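Local coordinates for protein glutaconate coenzyme a-transferase (Acidaminococcus fermentans, PDB 1POI) that catalyses, as the large subunit of the enzyme, transfer of coenzyme A from acetyl-CoA to glutaconate or (R)-2-hydroxyglutarate in the fermentative degradation of glutamate, at residues K2-L6 with K7-A11; G78-N81 with V82-F86; I105-M108 with W109-A112; V262-K265 with V266-Q270. All coordinates share one frame; numbering follows the deposited sequence.

How the contacts relate
Four short-range contacts follow one another along the chain and illustrate how helices are started, run and ended; contacts 1 and 3 pack on strands of the parallel sheet. Contact 1 opens helix 6-13 at the N-terminus, contact 2 leads into helix 84-92, contact 3 lies within helix 102-114, and contact 4 closes helix 257-266. Contacts 2 and 4 are neighbours, their centres about 9 Å apart: the Arg84-Asp264 salt bridge and a probable hydrogen bond from Arg85 to Ser267 O tie the start of one helix to the end of another. Contacts 1 and 3 stand apart, centres about 27 Å from each other, and contact 3 faces other chains of the eight-chain assembly.

Contact 1 of 4, residues K2-L6 with K7-A11; sequences KVMTL and KDAIA
Thr5 OG1 accepts from backbone N-H groups in the first turn of helix 6-13. Its bond from Asp8 N is 3.1 Å long and nearly straight, at 171°, whereas the one from Lys7 N is weak and bent. Two bonds of backbone kind follow: Ala9 N donates to Thr5 O at 3.0 Å, and Ile10 N reaches Leu6 O only weakly. The Asp8 carboxylate crosses beside the threonine, with OD2 3.6 Å from Thr5 CG2.

The two bonds to OG1 mark Thr5 as the N-cap of the helix, its hydroxyl oxygen taking up amide hydrogens that have no preceding turn to bond to. The helix is the first of the coenzyme A transferase fold, and the loop before it runs beside strand 236-239 of the parallel sheet, with Met4 bonded through its backbone to Val237.

Apolar contacts flank the cap. Met4 lays CG on Ala9 CB at 3.3 Å and SD on Ala9 CA at 3.5 Å; CG sits between its backbone N and carbonyl carbon (chi1 76°), which turns the thioether along the helix start. Replacing Met4 by a serine would probably leave Ala9 without its thioether cover and weaken the packing beside Ala236. Leu6 and Ile10, one turn apart, lie side by side, CD1 of Leu6 3.6 Å from CG1 of Ile10, while Lys7, its chain bent near the end, makes a salt bridge with Glu37.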
loop_
_atom_site.group_PDB
_atom_site.type_symbol
_atom_site.label_atom_id
_atom_site.label_comp_id
_atom_site.label_asym_id
_atom_site.label_seq_id
_atom_site.Cartn_x
_atom_site.Cartn_y
_atom_site.Cartn_z
ATOM N N LYS A 2 7.926 25.944 -7.034
ATOM C CA LYS A 2 8.758 26.461 -5.968
ATOM C C LYS A 2 10.082 25.713 -5.922
ATOM O O LYS A 2 10.804 25.761 -4.918
ATOM C CB LYS A 2 8.008 26.320 -4.658
ATOM C CG LYS A 2 6.590 26.832 -4.799
ATOM C CD LYS A 2 5.919 26.973 -3.460
ATOM C CE LYS A 2 4.507 27.462 -3.641
ATOM N NZ LYS A 2 3.823 27.481 -2.337
ATOM N N VAL A 3 10.398 25.041 -7.029
ATOM C CA VAL A 3 11.608 24.247 -7.128
ATOM C C VAL A 3 12.781 25.138 -7.438
ATOM O O VAL A 3 12.813 25.784 -8.490
ATOM C CB VAL A 3 11.495 23.176 -8.216
ATOM C CG1 VAL A 3 12.754 22.322 -8.219
ATOM C CG2 VAL A 3 10.279 22.310 -7.972
ATOM N N MET A 4 13.750 25.157 -6.527
ATOM C CA MET A 4 14.930 25.979 -6.693
ATOM C C MET A 4 16.136 25.357 -5.994
ATOM O O MET A 4 15.979 24.609 -5.030
ATOM C CB MET A 4 14.636 27.382 -6.170
ATOM C CG MET A 4 14.630 27.537 -4.677
ATOM S SD MET A 4 13.965 29.158 -4.214
ATOM C CE MET A 4 14.580 30.214 -5.562
ATOM N N THR A 5 17.334 25.652 -6.491
ATOM C CA THR A 5 18.554 25.096 -5.917
ATOM C C THR A 5 18.729 25.485 -4.461
ATOM O O THR A 5 18.228 26.509 -4.031
ATOM C CB THR A 5 19.807 25.514 -6.708
ATOM O OG1 THR A 5 20.353 26.733 -6.175
ATOM C CG2 THR A 5 19.463 25.699 -8.184
ATOM N N LEU A 6 19.483 24.693 -3.712
ATOM C CA LEU A 6 19.681 24.980 -2.301
ATOM C C LEU A 6 20.480 26.256 -2.087
ATOM O O LEU A 6 20.468 26.805 -0.985
ATOM C CB LEU A 6 20.326 23.787 -1.571
ATOM C CG LEU A 6 20.556 23.987 -0.071
ATOM C CD1 LEU A 6 19.254 24.308 0.597
ATOM C CD2 LEU A 6 21.189 22.785 0.583
ATOM N N LYS A 7 21.183 26.733 -3.118
ATOM C CA LYS A 7 21.964 27.967 -2.972
ATOM C C LYS A 7 21.033 29.152 -3.125
ATOM O O LYS A 7 20.958 30.022 -2.254
ATOM C CB LYS A 7 23.095 28.071 -4.002
ATOM C CG LYS A 7 23.846 29.415 -3.919
ATOM C CD LYS A 7 25.089 29.470 -4.790
ATOM C CE LYS A 7 26.237 28.628 -4.217
ATOM N NZ LYS A 7 26.727 29.052 -2.861
ATOM N N ASP A 8 20.303 29.151 -4.230
ATOM C CA ASP A 8 19.343 30.192 -4.518
ATOM C C ASP A 8 18.319 30.350 -3.385
ATOM O O ASP A 8 18.178 31.438 -2.805
ATOM C CB ASP A 8 18.646 29.889 -5.838
ATOM C CG ASP A 8 19.599 29.945 -7.032
ATOM O OD1 ASP A 8 20.652 30.639 -6.961
ATOM O OD2 ASP A 8 19.288 29.303 -8.060
ATOM N N ALA A 9 17.683 29.246 -3.007
ATOM C CA ALA A 9 16.676 29.255 -1.955
ATOM C C ALA A 9 17.187 29.840 -0.656
ATOM O O ALA A 9 16.602 30.756 -0.106
ATOM C CB ALA A 9 16.144 27.854 -1.732
ATOM N N ILE A 10 18.283 29.311 -0.154
ATOM C CA ILE A 10 18.853 29.815 1.091
ATOM C C ILE A 10 19.169 31.322 1.063
ATOM O O ILE A 10 18.978 32.029 2.061
ATOM C CB ILE A 10 20.122 29.021 1.425
ATOM C CG1 ILE A 10 19.717 27.617 1.896
ATOM C CG2 ILE A 10 21.009 29.795 2.396
ATOM C CD1 ILE A 10 19.040 27.553 3.304
ATOM N N ALA A 11 19.678 31.787 -0.076
ATOM C CA ALA A 11 20.049 33.187 -0.262
ATOM C C ALA A 11 18.835 34.103 -0.234
ATOM O O ALA A 11 18.871 35.190 0.345
ATOM C CB ALA A 11 20.770 33.351 -1.568
#

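Contact 2 of 4, residues G78-N81 with V82-F86; sequences GVTN and VSRRF
Between Thr80 and Arg84 the backbone bends through an extended Val82 before turning helical at Arg84, and the two segments meet by van der Waals contact. This is the lead-in to helix 84-92 of the coenzyme A transferase fold. Ser83 occupies the N-cap position, yet its side chain makes no capping bond; the amides of Arg85, weakly, and Phe86 are instead met by the carboxylate of Asp58 on helix 55-62.

Thr80 carries the side-chain contact with its methyl branch. CG2, anti to the backbone N (chi1 -44° for OG1), lies against the Val82 carbonyl, 3.6 Å from Val82 O, and 4.1 Å from Ser83 CA. The other branch, OG1, is used elsewhere, in a hydrogen bond to Asp264. That aspartate, outside both segments on helix 257-266, also pairs through the same OD1 with Arg84 NH2, and the shared partner probably helps to hold both side chains in place.

Val82 CG2, beside its own backbone N, comes within 3.3 Å of Asn81 O, the carbonyl of the preceding residue. Val82 also touches the backbone of a chain of another protein in the assembly. The arginine chain runs extended from CG to NE and crosses the threonine at a slant, its guanidinium meeting the methyl obliquely, with Arg84 NE 3.7 Å from Thr80 CG2.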
loop_
_atom_site.group_PDB
_atom_site.type_symbol
_atom_site.label_atom_id
_atom_site.label_comp_id
_atom_site.label_asym_id
_atom_site.label_seq_id
_atom_site.Cartn_x
_atom_site.Cartn_y
_atom_site.Cartn_z
ATOM N N GLY A 78 23.284 9.959 22.024
ATOM C CA GLY A 78 23.863 8.651 21.771
ATOM C C GLY A 78 25.352 8.768 21.517
ATOM O O GLY A 78 26.144 8.109 22.179
ATOM N N VAL A 79 25.724 9.614 20.558
ATOM C CA VAL A 79 27.114 9.860 20.219
ATOM C C VAL A 79 27.709 10.952 21.132
ATOM O O VAL A 79 28.643 10.690 21.889
ATOM C CB VAL A 79 27.240 10.232 18.757
ATOM C CG1 VAL A 79 28.696 10.461 18.407
ATOM C CG2 VAL A 79 26.637 9.115 17.901
ATOM N N THR A 80 27.174 12.168 21.085
ATOM C CA THR A 80 27.672 13.228 21.968
ATOM C C THR A 80 26.621 13.587 23.004
ATOM O O THR A 80 25.547 14.079 22.664
ATOM C CB THR A 80 28.042 14.518 21.233
ATOM O OG1 THR A 80 28.780 14.218 20.047
ATOM C CG2 THR A 80 28.902 15.364 22.140
ATOM N N ASN A 81 26.967 13.387 24.266
ATOM C CA ASN A 81 26.074 13.665 25.388
ATOM C C ASN A 81 25.578 15.091 25.521
ATOM O O ASN A 81 24.423 15.316 25.861
ATOM C CB ASN A 81 26.748 13.282 26.704
ATOM C CG ASN A 81 26.617 11.811 27.015
ATOM O OD1 ASN A 81 25.910 11.064 26.311
ATOM N ND2 ASN A 81 27.288 11.375 28.083
ATOM N N VAL A 82 26.507 16.032 25.388
ATOM C CA VAL A 82 26.266 17.471 25.497
ATOM C C VAL A 82 27.151 18.059 24.426
ATOM O O VAL A 82 28.362 17.962 24.532
ATOM C CB VAL A 82 26.763 18.016 26.864
ATOM C CG1 VAL A 82 26.407 19.492 27.008
ATOM C CG2 VAL A 82 26.168 17.194 28.011
ATOM N N SER A 83 26.556 18.595 23.366
ATOM C CA SER A 83 27.322 19.181 22.270
ATOM C C SER A 83 28.484 20.006 22.799
ATOM O O SER A 83 28.344 20.812 23.723
ATOM C CB SER A 83 26.434 20.022 21.370
ATOM O OG SER A 83 25.470 19.211 20.727
ATOM N N ARG A 84 29.634 19.797 22.181
ATOM C CA ARG A 84 30.856 20.442 22.609
ATOM C C ARG A 84 31.043 21.910 22.253
ATOM O O ARG A 84 31.403 22.680 23.121
ATOM C CB ARG A 84 32.043 19.570 22.192
ATOM C CG ARG A 84 31.856 18.124 22.658
ATOM C CD ARG A 84 32.794 17.169 21.962
ATOM N NE ARG A 84 32.575 15.779 22.357
ATOM C CZ ARG A 84 32.800 15.292 23.577
ATOM N NH1 ARG A 84 33.248 16.077 24.544
ATOM N NH2 ARG A 84 32.577 14.011 23.834
ATOM N N ARG A 85 30.793 22.311 21.009
ATOM C CA ARG A 85 30.945 23.721 20.649
ATOM C C ARG A 85 29.965 24.506 21.514
ATOM O O ARG A 85 30.301 25.548 22.075
ATOM C CB ARG A 85 30.625 23.956 19.173
ATOM C CG ARG A 85 31.804 23.862 18.194
ATOM C CD ARG A 85 33.077 23.287 18.804
ATOM N NE ARG A 85 33.873 24.263 19.531
ATOM C CZ ARG A 85 34.586 23.982 20.621
ATOM N NH1 ARG A 85 34.610 22.756 21.125
ATOM N NH2 ARG A 85 35.299 24.930 21.207
ATOM N N PHE A 86 28.772 23.938 21.663
ATOM C CA PHE A 86 27.686 24.489 22.457
ATOM C C PHE A 86 28.127 24.731 23.909
ATOM O O PHE A 86 28.207 25.868 24.332
ATOM C CB PHE A 86 26.462 23.531 22.358
ATOM C CG PHE A 86 25.447 23.673 23.473
ATOM C CD1 PHE A 86 24.480 24.668 23.433
ATOM C CD2 PHE A 86 25.483 22.826 24.578
ATOM C CE1 PHE A 86 23.565 24.820 24.484
ATOM C CE2 PHE A 86 24.579 22.967 25.625
ATOM C CZ PHE A 86 23.619 23.969 25.578
#

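Contact 3 of 4, residues I105-M108 with W109-A112; sequences IYMM and WHAA
Ile105, Tyr106 and Trp109 form the tightly packed part of this helix. The indole turns one edge to the tyrosine in a T-shaped (edge-to-face) pair: Trp109 CZ3 stands over one face of Tyr106, the ring planes are inclined at 73°, and the centroids of the phenol and the six-membered ring lie 5.6 Å apart. Ile105 CG2 meets a face of that same six-membered ring in a CH-pi contact, 4.3 Å from its centroid. With CG1 beside the backbone N (chi1 -67°), CG2 is left anti to that nitrogen, alongside the indole. An alanine in place of Trp109 would probably open a gap against Leu49 and Ile200 and leave the face of Tyr106 without its edge-on partner. The phenol is fixed at its far end too, since OH is hydrogen-bonded to Gln196 and to Ala52 N.

The other side is looser within the helix, yet covered by other chains and not open to solvent. Met107 CE comes only to 4.2 Å from His110 ND1, near the plane and at the edge of the imidazole. His110 instead meets His110 of another copy of this protein, the two rings steeply inclined.

Backbone bonds include Trp109 N to Ile105 O at 3.2 Å. Such i to i+4 bonding, with aromatic and aliphatic side chains wedged against strand 46-49, is that of a helix packed on the parallel sheet of an alpha/beta fold.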
loop_
_atom_site.group_PDB
_atom_site.type_symbol
_atom_site.label_atom_id
_atom_site.label_comp_id
_atom_site.label_asym_id
_atom_site.label_seq_id
_atom_site.Cartn_x
_atom_site.Cartn_y
_atom_site.Cartn_z
ATOM N N ILE A 105 9.158 24.651 24.988
ATOM C CA ILE A 105 9.631 24.962 23.647
ATOM C C ILE A 105 8.730 24.367 22.554
ATOM O O ILE A 105 8.377 25.039 21.589
ATOM C CB ILE A 105 11.069 24.466 23.437
ATOM C CG1 ILE A 105 12.036 25.250 24.328
ATOM C CG2 ILE A 105 11.468 24.590 21.942
ATOM C CD1 ILE A 105 12.544 26.523 23.711
ATOM N N TYR A 106 8.392 23.088 22.669
ATOM C CA TYR A 106 7.533 22.476 21.659
ATOM C C TYR A 106 6.149 23.118 21.729
ATOM O O TYR A 106 5.493 23.282 20.709
ATOM C CB TYR A 106 7.530 20.940 21.787
ATOM C CG TYR A 106 8.709 20.328 21.065
ATOM C CD1 TYR A 106 8.650 20.104 19.700
ATOM C CD2 TYR A 106 9.930 20.123 21.715
ATOM C CE1 TYR A 106 9.776 19.714 18.990
ATOM C CE2 TYR A 106 11.070 19.726 21.022
ATOM C CZ TYR A 106 10.991 19.531 19.657
ATOM O OH TYR A 106 12.122 19.210 18.927
ATOM N N MET A 107 5.729 23.534 22.920
ATOM C CA MET A 107 4.454 24.234 23.053
ATOM C C MET A 107 4.556 25.591 22.323
ATOM O O MET A 107 3.790 25.859 21.392
ATOM C CB MET A 107 4.079 24.469 24.528
ATOM C CG MET A 107 3.827 23.203 25.323
ATOM S SD MET A 107 2.156 22.505 25.337
ATOM C CE MET A 107 1.534 22.893 23.709
ATOM N N MET A 108 5.526 26.415 22.716
ATOM C CA MET A 108 5.744 27.725 22.108
ATOM C C MET A 108 5.588 27.701 20.601
ATOM O O MET A 108 4.883 28.520 20.025
ATOM C CB MET A 108 7.118 28.271 22.495
ATOM C CG MET A 108 7.215 28.615 23.982
ATOM S SD MET A 108 8.837 29.136 24.530
ATOM C CE MET A 108 9.312 30.203 23.258
ATOM N N TRP A 109 6.228 26.742 19.962
ATOM C CA TRP A 109 6.132 26.616 18.526
ATOM C C TRP A 109 4.699 26.238 18.180
ATOM O O TRP A 109 4.126 26.750 17.222
ATOM C CB TRP A 109 7.082 25.527 18.022
ATOM C CG TRP A 109 8.475 25.965 17.683
ATOM C CD1 TRP A 109 8.836 27.135 17.093
ATOM C CD2 TRP A 109 9.676 25.173 17.770
ATOM N NE1 TRP A 109 10.178 27.117 16.785
ATOM C CE2 TRP A 109 10.716 25.923 17.191
ATOM C CE3 TRP A 109 9.967 23.899 18.272
ATOM C CZ2 TRP A 109 12.031 25.443 17.098
ATOM C CZ3 TRP A 109 11.278 23.423 18.177
ATOM C CH2 TRP A 109 12.287 24.194 17.595
ATOM N N HIS A 110 4.096 25.348 18.963
ATOM C CA HIS A 110 2.734 24.940 18.653
ATOM C C HIS A 110 1.747 26.110 18.755
ATOM O O HIS A 110 0.985 26.368 17.809
ATOM C CB HIS A 110 2.302 23.725 19.487
ATOM C CG HIS A 110 1.042 23.082 18.997
ATOM N ND1 HIS A 110 -0.001 22.756 19.836
ATOM C CD2 HIS A 110 0.628 22.768 17.747
ATOM C CE1 HIS A 110 -1.001 22.269 19.128
ATOM N NE2 HIS A 110 -0.646 22.265 17.854
ATOM N N ALA A 111 1.781 26.826 19.875
ATOM C CA ALA A 111 0.942 27.999 20.080
ATOM C C ALA A 111 1.139 29.000 18.943
ATOM O O ALA A 111 0.205 29.701 18.562
ATOM C CB ALA A 111 1.272 28.646 21.363
ATOM N N ALA A 112 2.345 29.071 18.389
ATOM C CA ALA A 112 2.601 29.984 17.274
ATOM C C ALA A 112 1.849 29.517 16.032
ATOM O O ALA A 112 1.173 30.296 15.367
ATOM C CB ALA A 112 4.099 30.093 16.987
#

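Contact 4 of 4, residues V262-K265 with V266-Q270; sequences VYDK and VSKTQ
Tyr263 receives Ser267 on one face of its ring: Ser267 CB lies 3.9 Å above the plane, displaced toward the rim, in a CH-pi contact. Phe276 of helix 270-282 makes an edge-to-face pair with the same ring, and Tyr263 OH is hydrogen-bonded to Asp58. Tyr263 and Ser267 stand at the C-terminal end of helix 257-266, where the chain passes through a type I beta turn, from Val266 to Thr269, into the next helix.

Val266 N donates to Val262 O at 2.8 Å in an almost straight bond, a regular i+4 helical one, and beside it Val262 CG1 packs on Val266 CG2 at 3.8 Å, the two side chains pointing the same way. At the helix end the bonding shortens by one residue, Lys268 N donating to Lys265 O from well above the carbonyl plane. Lys268 runs extended back over this end of the helix, its CE 3.6 Å from Lys265 CA, and a bend in Lys265 at chi2 (108°) brings its CE within 3.7 Å of Val266 CG2. Asp264 OD2 and Lys268 NZ are near each other but beyond a salt bridge; the carboxylate's stronger partner is Arg84.

The serine hydroxyl sits between its backbone N and carbonyl carbon (chi1 65°), which folds it back onto the helix end. There Tyr263 O is gripped twice, from opposite faces of its plane: by Ser267 N and by Ser267 OG, the latter at 2.9 Å.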
loop_
_atom_site.group_PDB
_atom_site.type_symbol
_atom_site.label_atom_id
_atom_site.label_comp_id
_atom_site.label_asym_id
_atom_site.label_seq_id
_atom_site.Cartn_x
_atom_site.Cartn_y
_atom_site.Cartn_z
ATOM N N VAL A 262 33.096 10.789 14.448
ATOM C CA VAL A 262 34.180 11.654 14.002
ATOM C C VAL A 262 33.885 13.023 14.580
ATOM O O VAL A 262 34.677 13.559 15.357
ATOM C CB VAL A 262 34.202 11.785 12.480
ATOM C CG1 VAL A 262 35.247 12.766 12.059
ATOM C CG2 VAL A 262 34.459 10.438 11.850
ATOM N N TYR A 263 32.695 13.537 14.260
ATOM C CA TYR A 263 32.250 14.833 14.743
ATOM C C TYR A 263 32.354 14.926 16.273
ATOM O O TYR A 263 32.769 15.959 16.797
ATOM C CB TYR A 263 30.818 15.126 14.271
ATOM C CG TYR A 263 30.342 16.529 14.612
ATOM C CD1 TYR A 263 30.620 17.599 13.769
ATOM C CD2 TYR A 263 29.705 16.794 15.829
ATOM C CE1 TYR A 263 30.291 18.905 14.133
ATOM C CE2 TYR A 263 29.369 18.094 16.204
ATOM C CZ TYR A 263 29.668 19.143 15.349
ATOM O OH TYR A 263 29.341 20.422 15.715
ATOM N N ASP A 264 32.019 13.853 16.984
ATOM C CA ASP A 264 32.079 13.866 18.446
ATOM C C ASP A 264 33.449 14.229 18.973
ATOM O O ASP A 264 33.566 14.933 19.971
ATOM C CB ASP A 264 31.691 12.509 19.030
ATOM C CG ASP A 264 32.076 12.367 20.518
ATOM O OD1 ASP A 264 31.508 13.077 21.373
ATOM O OD2 ASP A 264 32.952 11.535 20.840
ATOM N N LYS A 265 34.482 13.686 18.342
ATOM C CA LYS A 265 35.837 13.933 18.793
ATOM C C LYS A 265 36.377 15.222 18.201
ATOM O O LYS A 265 37.019 16.011 18.889
ATOM C CB LYS A 265 36.734 12.724 18.482
ATOM C CG LYS A 265 36.970 12.435 17.004
ATOM C CD LYS A 265 38.394 12.785 16.596
ATOM C CE LYS A 265 38.581 12.735 15.077
ATOM N NZ LYS A 265 39.891 13.360 14.665
ATOM N N VAL A 266 36.119 15.426 16.919
ATOM C CA VAL A 266 36.531 16.627 16.219
ATOM C C VAL A 266 36.086 17.905 16.964
ATOM O O VAL A 266 36.900 18.773 17.271
ATOM C CB VAL A 266 35.941 16.626 14.817
ATOM C CG1 VAL A 266 35.938 18.005 14.257
ATOM C CG2 VAL A 266 36.742 15.703 13.925
ATOM N N SER A 267 34.811 17.980 17.323
ATOM C CA SER A 267 34.268 19.138 18.027
ATOM C C SER A 267 34.751 19.328 19.466
ATOM O O SER A 267 34.134 20.109 20.199
ATOM C CB SER A 267 32.742 19.055 18.059
ATOM O OG SER A 267 32.324 17.930 18.827
ATOM N N LYS A 268 35.773 18.591 19.912
ATOM C CA LYS A 268 36.244 18.768 21.291
ATOM C C LYS A 268 37.133 19.984 21.402
ATOM O O LYS A 268 37.529 20.367 22.509
ATOM C CB LYS A 268 36.984 17.544 21.828
ATOM C CG LYS A 268 36.164 16.281 21.813
ATOM C CD LYS A 268 36.818 15.143 22.579
ATOM C CE LYS A 268 36.007 13.853 22.380
ATOM N NZ LYS A 268 36.448 12.728 23.238
ATOM N N THR A 269 37.533 20.523 20.250
ATOM C CA THR A 269 38.358 21.720 20.195
ATOM C C THR A 269 38.008 22.509 18.938
ATOM O O THR A 269 37.754 21.944 17.857
ATOM C CB THR A 269 39.876 21.422 20.144
ATOM O OG1 THR A 269 40.221 20.908 18.851
ATOM C CG2 THR A 269 40.306 20.439 21.224
ATOM N N GLN A 270 38.078 23.824 19.076
ATOM C CA GLN A 270 37.797 24.758 18.003
ATOM C C GLN A 270 38.687 24.520 16.779
ATOM O O GLN A 270 38.252 24.717 15.638
ATOM C CB GLN A 270 38.021 26.168 18.519
ATOM C CG GLN A 270 37.421 27.236 17.654
ATOM C CD GLN A 270 35.928 27.129 17.590
ATOM O OE1 GLN A 270 35.269 26.890 18.609
ATOM N NE2 GLN A 270 35.379 27.264 16.387
#